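Local coordinates for protein xyloglucan-specific endo-beta-1,4-glucanase BoGH9A (Bacteroides ovatus, PDB 6DHT) that hydrolyses internal beta-1,4-glucosidic linkages in the backbone of xyloglucan, releasing xyloglucan oligosaccharides during degradation of this plant polysaccharide, at residues 116-121 and 498-503; 171-176 and 243-248. All coordinates share one frame; numbering follows the deposited sequence.

Contact 1 (116-121 and 498-503); sequences YYQRTA and HRLSAS. With MG (magnesium ion), chain X; EDO (1,2-ethanediol), chain F.
Beside the predicted catalytic site, the loop leaving helix 105-117 meets the start of the short helix 499-503, and Q118 and H498 make the polar link. H498 NE2 donates to Q118 OE1 at 2.8 Å, with an N-H...O angle of 158°; the oxygen lies at the edge of the imidazole, close to its plane, whereas the donor is tilted from the carbonyl plane. The amide and ring are turned only 33° apart, and Q118 gets its oxygen there through a bend at its second torsion. The amide nitrogen of Q118 is held in turn by Y167 O, which fixes the sense of the amide flip. With CG anti to the backbone N (chi1 -173°), the H498 ring comes to lie alongside its own helix start, where L500 CB lies over one face, toward the rim, and ND1 shares a 3.0 Å hydrogen bond with S501 OG. In the family 9 (alpha/alpha)6 barrel this ring is near the predicted active-site residues H497 and E548, each about 6 Å away between side chains. Replacing this histidine by an alanine would remove the imidazole and is likely to leave Q118 OE1 and S501 OG without that partner and a gap beside L500 CB. The L500 methyl CD1 makes van der Waals contact with two oxygens, Y117 O at 3.4 Å and Q118 OE1 at 3.5 Å. H498 is the N-cap, its carbonyl accepting A502 N at 2.9 Å. One residue along from L500, S501 O binds the magnesium ion at 2.1 Å, with D504, I506 and three waters completing six ligands.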
loop_
_atom_site.group_PDB
_atom_site.type_symbol
_atom_site.label_atom_id
_atom_site.label_comp_id
_atom_site.label_asym_id
_atom_site.label_seq_id
_atom_site.Cartn_x
_atom_site.Cartn_y
_atom_site.Cartn_z
ATOM N N TYR A 116 -0.029 -4.747 12.139
ATOM C CA TYR A 116 -0.121 -5.352 13.459
ATOM C C TYR A 116 -1.425 -4.941 14.163
ATOM O O TYR A 116 -2.144 -5.779 14.698
ATOM C CB TYR A 116 1.123 -5.033 14.301
ATOM C CG TYR A 116 0.899 -5.297 15.777
ATOM C CD1 TYR A 116 0.992 -6.581 16.303
ATOM C CD2 TYR A 116 0.586 -4.258 16.637
ATOM C CE1 TYR A 116 0.762 -6.812 17.650
ATOM C CE2 TYR A 116 0.366 -4.486 17.982
ATOM C CZ TYR A 116 0.465 -5.766 18.481
ATOM O OH TYR A 116 0.242 -6.017 19.822
ATOM N N TYR A 117 -1.763 -3.649 14.109
ATOM C CA TYR A 117 -2.999 -3.185 14.708
ATOM C C TYR A 117 -4.241 -3.805 14.039
ATOM O O TYR A 117 -5.288 -3.962 14.678
ATOM C CB TYR A 117 -3.075 -1.665 14.667
ATOM C CG TYR A 117 -2.110 -0.995 15.609
ATOM C CD1 TYR A 117 -2.337 -1.000 16.986
ATOM C CD2 TYR A 117 -0.992 -0.321 15.134
ATOM C CE1 TYR A 117 -1.483 -0.362 17.849
ATOM C CE2 TYR A 117 -0.124 0.295 15.995
ATOM C CZ TYR A 117 -0.383 0.274 17.359
ATOM O OH TYR A 117 0.500 0.925 18.202
ATOM N N GLN A 118 -4.145 -4.160 12.763
ATOM C CA GLN A 118 -5.256 -4.786 12.054
ATOM C C GLN A 118 -5.431 -6.293 12.332
ATOM O O GLN A 118 -6.339 -6.943 11.779
ATOM C CB GLN A 118 -5.113 -4.596 10.545
ATOM C CG GLN A 118 -5.173 -3.159 10.033
ATOM C CD GLN A 118 -6.550 -2.541 10.137
ATOM O OE1 GLN A 118 -6.822 -1.765 11.054
ATOM N NE2 GLN A 118 -7.407 -2.836 9.169
ATOM N N ARG A 119 -4.550 -6.879 13.137
ATOM C CA ARG A 119 -4.574 -8.330 13.306
ATOM C C ARG A 119 -5.798 -8.782 14.067
ATOM O O ARG A 119 -6.193 -8.162 15.050
ATOM C CB ARG A 119 -3.368 -8.805 14.106
ATOM C CG ARG A 119 -2.043 -8.792 13.339
ATOM C CD ARG A 119 -0.987 -9.474 14.158
ATOM N NE ARG A 119 0.359 -9.268 13.618
ATOM C CZ ARG A 119 1.456 -9.749 14.190
ATOM N NH1 ARG A 119 1.341 -10.480 15.294
ATOM N NH2 ARG A 119 2.654 -9.512 13.658
ATOM N N THR A 120 -6.349 -9.899 13.602
ATOM C CA THR A 120 -7.472 -10.585 14.251
ATOM C C THR A 120 -6.957 -11.764 15.064
ATOM O O THR A 120 -5.818 -12.192 14.914
ATOM C CB THR A 120 -8.448 -11.141 13.212
ATOM O OG1 THR A 120 -7.869 -12.243 12.497
ATOM C CG2 THR A 120 -8.886 -10.031 12.257
ATOM N N ALA A 121 -7.828 -12.301 15.915
ATOM C CA ALA A 121 -7.576 -13.555 16.621
ATOM C C ALA A 121 -6.394 -13.498 17.562
ATOM O O ALA A 121 -5.778 -14.523 17.845
ATOM C CB ALA A 121 -7.400 -14.712 15.630
ATOM N N HIS A 498 -12.570 4.373 10.261
ATOM C CA HIS A 498 -11.829 3.184 10.696
ATOM C C HIS A 498 -12.536 2.681 11.933
ATOM O O HIS A 498 -12.473 3.319 12.983
ATOM C CB HIS A 498 -10.395 3.611 11.054
ATOM C CG HIS A 498 -9.463 2.483 11.359
ATOM N ND1 HIS A 498 -8.369 2.633 12.194
ATOM C CD2 HIS A 498 -9.402 1.217 10.889
ATOM C CE1 HIS A 498 -7.695 1.496 12.234
ATOM N NE2 HIS A 498 -8.302 0.619 11.456
ATOM N N ARG A 499 -13.208 1.550 11.825
ATOM C CA ARG A 499 -13.987 1.082 12.967
ATOM C C ARG A 499 -13.113 0.848 14.200
ATOM O O ARG A 499 -13.550 1.114 15.317
ATOM C CB ARG A 499 -14.800 -0.160 12.638
ATOM C CG ARG A 499 -16.054 0.112 11.788
ATOM C CD ARG A 499 -16.682 -1.177 11.312
ATOM N NE ARG A 499 -17.922 -0.963 10.555
ATOM C CZ ARG A 499 -17.970 -0.523 9.310
ATOM N NH1 ARG A 499 -16.842 -0.207 8.670
ATOM N NH2 ARG A 499 -19.133 -0.392 8.690
ATOM N N LEU A 500 -11.862 0.407 14.031
ATOM C CA LEU A 500 -11.021 0.250 15.219
ATOM C C LEU A 500 -10.752 1.564 15.948
ATOM O O LEU A 500 -10.919 1.651 17.164
ATOM C CB LEU A 500 -9.681 -0.393 14.864
ATOM C CG LEU A 500 -9.674 -1.886 14.548
ATOM C CD1 LEU A 500 -8.250 -2.324 14.145
ATOM C CD2 LEU A 500 -10.148 -2.754 15.680
ATOM N N SER A 501 -10.313 2.590 15.236
ATOM C CA SER A 501 -10.028 3.878 15.872
ATOM C C SER A 501 -11.303 4.543 16.405
ATOM O O SER A 501 -11.261 5.308 17.383
ATOM C CB SER A 501 -9.331 4.845 14.917
ATOM O OG SER A 501 -8.027 4.369 14.578
ATOM N N ALA A 502 -12.426 4.293 15.736
ATOM C CA ALA A 502 -13.658 5.016 16.057
ATOM C C ALA A 502 -14.342 4.405 17.263
ATOM O O ALA A 502 -15.092 5.102 17.961
ATOM C CB ALA A 502 -14.604 5.044 14.848
ATOM N N SER A 503 -14.123 3.123 17.521
ATOM C CA SER A 503 -14.837 2.433 18.593
ATOM C C SER A 503 -14.015 2.206 19.838
ATOM O O SER A 503 -14.529 1.693 20.832
ATOM C CB SER A 503 -15.388 1.102 18.111
ATOM O OG SER A 503 -14.335 0.212 17.781
HETATM MG MG MG X . -10.353 6.360 18.927
HETATM C C1 EDO F . -18.781 0.766 4.921
HETATM O O1 EDO F . -19.454 0.865 6.193
HETATM C C2 EDO F . -17.603 -0.210 4.963
HETATM O O2 EDO F . -16.613 0.304 5.857
HETATM O O HOH W 1 -8.416 5.691 18.290
HETATM O O HOH W 2 -12.200 6.728 19.772
HETATM O O HOH W 3 -10.219 7.941 17.725
#

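Contact 2 (171-176 and 243-248); sequences DYNKYI and PFFEGF
F245 presents its ring edge to D171, the predicted nucleophile: CE1 lies 3.5 Å from D171 OD2, and the oxygen is near the ring plane, which makes this an aryl C-H edge against an oxygen and not a stack. Carboxylate and ring are turned 81° apart. D171 CB also touches the ring, 3.7 Å from F245 CD1. N173 ND2 approaches the ring obliquely, 3.8 Å from F245 CD1. Around this contact OD2 is gripped by two firm donors: Y175 OH at 2.7 Å, on the syn side but 30° out of the carboxylate plane, and N173 ND2 at 2.9 Å, on the anti lone pair. A weak third bond comes from N173 N. D171 ends the Asp-Ala-Gly-Asp sequence characteristic of family 9 glycosidases, and its side chain is about 5 Å from that of E548, the predicted proton donor. Its CG sits between the backbone N and the carbonyl carbon (chi1 67°), which turns the carboxylate back over its own loop toward N173 and Y175. Further out, T242 N holds N173 OD1, G331 N shares the Y175 hydroxyl, and K174 pairs by backbone bonds with L240 of strand 239-241.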
loop_
_atom_site.group_PDB
_atom_site.type_symbol
_atom_site.label_atom_id
_atom_site.label_comp_id
_atom_site.label_asym_id
_atom_site.label_seq_id
_atom_site.Cartn_x
_atom_site.Cartn_y
_atom_site.Cartn_z
ATOM N N ASP A 171 -13.557 -1.751 7.795
ATOM C CA ASP A 171 -14.445 -2.871 8.170
ATOM C C ASP A 171 -13.641 -4.051 8.723
ATOM O O ASP A 171 -12.390 -4.047 8.696
ATOM C CB ASP A 171 -15.296 -3.329 6.979
ATOM C CG ASP A 171 -14.490 -3.956 5.876
ATOM O OD1 ASP A 171 -13.591 -3.240 5.353
ATOM O OD2 ASP A 171 -14.802 -5.119 5.527
ATOM N N TYR A 172 -14.340 -5.095 9.168
ATOM C CA TYR A 172 -13.729 -6.192 9.912
ATOM C C TYR A 172 -13.693 -7.522 9.148
ATOM O O TYR A 172 -13.431 -8.560 9.727
ATOM C CB TYR A 172 -14.494 -6.385 11.230
ATOM C CG TYR A 172 -14.386 -5.280 12.259
ATOM C CD1 TYR A 172 -13.158 -4.702 12.603
ATOM C CD2 TYR A 172 -15.524 -4.823 12.932
ATOM C CE1 TYR A 172 -13.075 -3.728 13.578
ATOM C CE2 TYR A 172 -15.448 -3.858 13.889
ATOM C CZ TYR A 172 -14.232 -3.275 14.225
ATOM O OH TYR A 172 -14.095 -2.302 15.187
ATOM N N ASN A 173 -13.920 -7.476 7.841
ATOM C CA ASN A 173 -13.889 -8.662 7.009
ATOM C C ASN A 173 -12.507 -8.922 6.411
ATOM O O ASN A 173 -11.654 -8.036 6.481
ATOM C CB ASN A 173 -14.978 -8.510 5.952
ATOM C CG ASN A 173 -16.330 -8.243 6.593
ATOM O OD1 ASN A 173 -16.863 -9.131 7.262
ATOM N ND2 ASN A 173 -16.821 -7.018 6.485
ATOM N N LYS A 174 -12.272 -10.113 5.891
ATOM C CA LYS A 174 -10.937 -10.525 5.433
ATOM C C LYS A 174 -11.077 -11.016 4.012
ATOM O O LYS A 174 -11.875 -11.916 3.752
ATOM C CB LYS A 174 -10.378 -11.620 6.333
ATOM C CG LYS A 174 -10.401 -11.235 7.806
ATOM C CD LYS A 174 -9.707 -12.204 8.718
ATOM C CE LYS A 174 -10.282 -13.602 8.605
ATOM N NZ LYS A 174 -9.839 -14.467 9.718
ATOM N N TYR A 175 -10.313 -10.464 3.081
ATOM C CA TYR A 175 -10.515 -10.694 1.656
ATOM C C TYR A 175 -9.239 -11.220 1.005
ATOM O O TYR A 175 -8.171 -10.605 1.145
ATOM C CB TYR A 175 -10.879 -9.393 0.969
ATOM C CG TYR A 175 -12.059 -8.620 1.563
ATOM C CD1 TYR A 175 -11.907 -7.864 2.723
ATOM C CD2 TYR A 175 -13.320 -8.596 0.944
ATOM C CE1 TYR A 175 -12.954 -7.118 3.268
ATOM C CE2 TYR A 175 -14.373 -7.862 1.486
ATOM C CZ TYR A 175 -14.190 -7.123 2.642
ATOM O OH TYR A 175 -15.242 -6.371 3.175
ATOM N N ILE A 176 -9.325 -12.323 0.275
ATOM C CA ILE A 176 -8.146 -12.942 -0.318
ATOM C C ILE A 176 -7.521 -12.089 -1.435
ATOM O O ILE A 176 -6.291 -11.950 -1.518
ATOM C CB ILE A 176 -8.497 -14.354 -0.857
ATOM C CG1 ILE A 176 -8.698 -15.358 0.288
ATOM C CG2 ILE A 176 -7.381 -14.863 -1.768
ATOM C CD1 ILE A 176 -7.449 -15.683 1.097
ATOM N N PRO A 243 -22.637 -11.122 6.803
ATOM C CA PRO A 243 -23.503 -10.744 5.680
ATOM C C PRO A 243 -23.590 -9.237 5.445
ATOM O O PRO A 243 -23.661 -8.779 4.296
ATOM C CB PRO A 243 -24.873 -11.295 6.115
ATOM C CG PRO A 243 -24.525 -12.454 6.966
ATOM C CD PRO A 243 -23.312 -12.019 7.749
ATOM N N PHE A 244 -23.624 -8.465 6.530
ATOM C CA PHE A 244 -23.632 -7.013 6.463
ATOM C C PHE A 244 -22.403 -6.435 7.171
ATOM O O PHE A 244 -21.873 -7.030 8.099
ATOM C CB PHE A 244 -24.873 -6.422 7.169
ATOM C CG PHE A 244 -26.183 -6.712 6.487
ATOM C CD1 PHE A 244 -26.585 -5.973 5.386
ATOM C CD2 PHE A 244 -27.019 -7.704 6.970
ATOM C CE1 PHE A 244 -27.792 -6.238 4.754
ATOM C CE2 PHE A 244 -28.234 -7.971 6.349
ATOM C CZ PHE A 244 -28.614 -7.235 5.240
ATOM N N PHE A 245 -22.012 -5.246 6.770
ATOM C CA PHE A 245 -21.043 -4.497 7.557
ATOM C C PHE A 245 -21.608 -4.267 8.941
ATOM O O PHE A 245 -22.795 -3.952 9.077
ATOM C CB PHE A 245 -20.734 -3.145 6.917
ATOM C CG PHE A 245 -19.950 -3.233 5.654
ATOM C CD1 PHE A 245 -18.694 -3.840 5.633
ATOM C CD2 PHE A 245 -20.415 -2.632 4.499
ATOM C CE1 PHE A 245 -17.951 -3.893 4.458
ATOM C CE2 PHE A 245 -19.684 -2.663 3.328
ATOM C CZ PHE A 245 -18.423 -3.286 3.314
ATOM N N GLU A 246 -20.780 -4.443 9.958
ATOM C CA GLU A 246 -21.098 -4.089 11.326
ATOM C C GLU A 246 -21.197 -2.590 11.518
ATOM O O GLU A 246 -20.719 -1.787 10.706
ATOM C CB GLU A 246 -20.018 -4.650 12.264
ATOM C CG GLU A 246 -19.830 -6.146 12.201
ATOM C CD GLU A 246 -20.874 -6.969 12.964
ATOM O OE1 GLU A 246 -21.988 -6.453 13.225
ATOM O OE2 GLU A 246 -20.571 -8.137 13.304
ATOM N N GLY A 247 -21.827 -2.176 12.613
ATOM C CA GLY A 247 -21.784 -0.786 12.998
ATOM C C GLY A 247 -20.397 -0.434 13.500
ATOM O O GLY A 247 -19.467 -1.272 13.446
ATOM N N PHE A 248 -20.256 0.792 13.973
ATOM C CA PHE A 248 -18.993 1.293 14.507
ATOM C C PHE A 248 -18.837 0.863 15.969
ATOM O O PHE A 248 -18.941 1.672 16.902
ATOM C CB PHE A 248 -18.837 2.791 14.241
ATOM C CG PHE A 248 -18.349 3.079 12.842
ATOM C CD1 PHE A 248 -19.045 2.590 11.747
ATOM C CD2 PHE A 248 -17.137 3.710 12.623
ATOM C CE1 PHE A 248 -18.584 2.789 10.461
ATOM C CE2 PHE A 248 -16.663 3.909 11.325
ATOM C CZ PHE A 248 -17.394 3.447 10.248
#

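From the N terminus, the chain leaves helix 105-117 through 116-121, the first half of contact 1, and reaches 171-176 at the edge strand of the mixed sheet. It then runs 66 residues, more than half of them helical, before 243-248 closes contact 2. Only after a long passage, about half of it helical, does 498-503 return to 116-121, so contact 2 is nested inside the 376-residue loop of contact 1. Their centres are 11 Å apart and they touch directly: R499 NE is 2.9 Å from E246 O, a probable hydrogen bond, while R499 also packs on Y172 and F248. Helix 499-503 thereby ties the end of helix 105-117 to the loop following strand 239-241.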